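Local coordinates for FMN-dependent nitronate monooxygenase (Shewanella oneidensis, PDB 5LSM) that oxidises nitronates with molecular oxygen using FMN as cofactor, propionate 3-nitronate being its probable substrate, at the interface of chains A and B. Coordinates in Å, arbitrary orientation; residue numbers count along the deposited sequence, not the author numbering. Chains: chain A/B, FMN-dependent nitronate monooxygenase.

The interface of chains A and B. Residues chain A 178, 216-217, 223, 326-328; chain B 198-199, 202-203.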
loop_
_atom_site.group_PDB
_atom_site.type_symbol
_atom_site.label_atom_id
_atom_site.label_comp_id
_atom_site.label_asym_id
_atom_site.label_seq_id
_atom_site.Cartn_x
_atom_site.Cartn_y
_atom_site.Cartn_z
ATOM N N GLU A 178 1.162 0.048 5.138
ATOM C CA GLU A 178 0.420 -0.912 5.966
ATOM C C GLU A 178 0.679 -0.715 7.460
ATOM O O GLU A 178 -0.134 -1.115 8.275
ATOM C CB GLU A 178 0.780 -2.341 5.585
ATOM C CG GLU A 178 0.376 -2.724 4.162
ATOM C CD GLU A 178 1.425 -2.351 3.123
ATOM O OE1 GLU A 178 2.422 -1.699 3.496
ATOM O OE2 GLU A 178 1.267 -2.729 1.941
ATOM N N GLY A 216 5.763 -2.883 8.524
ATOM C CA GLY A 216 4.416 -2.684 8.010
ATOM C C GLY A 216 3.823 -3.949 7.445
ATOM O O GLY A 216 4.082 -4.308 6.294
ATOM N N GLY A 217 3.081 -4.664 8.283
ATOM C CA GLY A 217 2.395 -5.895 7.876
ATOM C C GLY A 217 3.211 -7.161 8.053
ATOM O O GLY A 217 2.849 -8.220 7.527
ATOM N N THR A 223 4.950 -13.925 6.419
ATOM C CA THR A 223 5.226 -12.548 6.048
ATOM C C THR A 223 6.670 -12.193 6.376
ATOM O O THR A 223 7.327 -11.493 5.590
ATOM C CB THR A 223 4.265 -11.539 6.739
ATOM O OG1 THR A 223 4.206 -11.791 8.136
ATOM C CG2 THR A 223 2.868 -11.645 6.184
ATOM N N GLN A 326 -2.487 -2.790 8.766
ATOM C CA GLN A 326 -3.504 -3.299 7.867
ATOM C C GLN A 326 -3.612 -4.816 7.899
ATOM O O GLN A 326 -4.506 -5.384 7.248
ATOM C CB GLN A 326 -3.256 -2.849 6.449
ATOM C CG GLN A 326 -3.547 -1.386 6.215
ATOM C CD GLN A 326 -3.593 -1.070 4.735
ATOM O OE1 GLN A 326 -2.679 -1.429 3.973
ATOM N NE2 GLN A 326 -4.705 -0.515 4.299
ATOM N N ASN A 327 -2.772 -5.460 8.711
ATOM C CA ASN A 327 -2.917 -6.875 8.982
ATOM C C ASN A 327 -2.921 -7.195 10.492
ATOM O O ASN A 327 -1.853 -7.328 11.102
ATOM C CB ASN A 327 -1.812 -7.654 8.262
ATOM C CG ASN A 327 -2.097 -9.136 8.193
ATOM O OD1 ASN A 327 -2.789 -9.683 9.049
ATOM N ND2 ASN A 327 -1.555 -9.800 7.168
ATOM N N ALA A 328 -4.129 -7.398 11.057
ATOM C CA ALA A 328 -4.302 -7.664 12.518
ATOM C C ALA A 328 -4.409 -9.157 12.869
ATOM O O ALA A 328 -4.521 -9.512 14.038
ATOM C CB ALA A 328 -5.514 -6.918 13.069
ATOM N N PHE B 198 1.066 -6.513 0.342
ATOM C CA PHE B 198 1.713 -7.281 1.391
ATOM C C PHE B 198 0.714 -7.764 2.423
ATOM O O PHE B 198 0.927 -8.782 3.070
ATOM C CB PHE B 198 2.778 -6.432 2.089
ATOM C CG PHE B 198 3.860 -7.231 2.716
ATOM C CD1 PHE B 198 4.802 -7.887 1.925
ATOM C CD2 PHE B 198 3.965 -7.320 4.091
ATOM C CE1 PHE B 198 5.804 -8.635 2.503
ATOM C CE2 PHE B 198 4.980 -8.052 4.671
ATOM C CZ PHE B 198 5.886 -8.724 3.879
ATOM N N SER B 199 -0.344 -6.982 2.613
ATOM C CA SER B 199 -1.396 -7.320 3.556
ATOM C C SER B 199 -2.647 -7.930 2.911
ATOM O O SER B 199 -3.320 -8.726 3.537
ATOM C CB SER B 199 -1.758 -6.077 4.359
ATOM O OG SER B 199 -0.679 -5.746 5.214
ATOM N N PRO B 202 -2.061 -12.225 1.800
ATOM C CA PRO B 202 -2.204 -13.303 2.795
ATOM C C PRO B 202 -3.568 -13.320 3.472
ATOM O O PRO B 202 -4.054 -14.405 3.851
ATOM C CB PRO B 202 -1.101 -13.017 3.810
ATOM C CG PRO B 202 -0.709 -11.601 3.591
ATOM C CD PRO B 202 -0.968 -11.298 2.149
ATOM N N GLN B 203 -4.225 -12.161 3.560
ATOM C CA GLN B 203 -5.548 -12.127 4.147
ATOM C C GLN B 203 -6.619 -12.662 3.209
ATOM O O GLN B 203 -7.476 -13.414 3.644
ATOM C CB GLN B 203 -5.883 -10.745 4.682
ATOM C CG GLN B 203 -5.114 -10.443 5.972
ATOM C CD GLN B 203 -5.347 -9.035 6.486
ATOM O OE1 GLN B 203 -6.145 -8.815 7.405
ATOM N NE2 GLN B 203 -4.652 -8.075 5.896
HETATM O O HOH W 1 -6.642 -7.114 9.416
HETATM O O HOH W 2 0.818 -8.166 5.917
#
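The first turns of helix 197-207 of chain B, at B:Phe198, B:Ser199, B:Pro202 and B:Gln203, lie against loops of chain A and the start of its helix 221-229; in the loops A:Gly216 and A:Gly217 take positive phi angles and A:Gln326 to A:Ala328 run past B:Gln203. The amides of A:Asn327 and B:Gln203 are stacked, their planes 9° apart and the two chains running antiparallel where the amides overlap, with A:Asn327 CG 3.7 Å from B:Gln203 CD. A:Asn327 reaches this position with CG anti to its backbone N (chi1 -165°). B:Gln203, extended beyond CG, sends NE2 to the backbone O of A:Gln326 at 3.0 Å, a fairly straight bond with the acceptor close to the amide plane. The same NE2 also donates to B:Ser199 O, one turn back in its own helix, at 2.8 Å, approaching from above that carbonyl's plane. These two bonds fix the amide's rotation and turn OE1 toward water 1, which in turn meets the backbone N of A:Ala328. An alanine at B:Gln203 would probably leave A:Gln326 O without its donor, strip A:Asn327 of its stacking mate and break the bridge to A:Ala328. Water 2 is a second link: A:Gly217 O, A:Asn327 ND2, B:Phe198 O and B:Ser199 OG all meet it, the last at 2.9 Å. B:Ser199 OG also sits against the aliphatic part of A:Glu178, 3.4 Å from CG. At the start of the helix, the B:Phe198 ring brings its rim to backbone carbonyls, CE2 to A:Gly217 O and CZ to A:Thr223 O, each at 3.6 Å, with A:Gly217 C in plane at its edge. The patch recurs with the chains exchanged in the two-fold pair of the deposited assembly, which may or may not be the dimer in solution; because A:Gly217 belongs to the FMN site, the partner's helix may help steady the cofactor-binding loop.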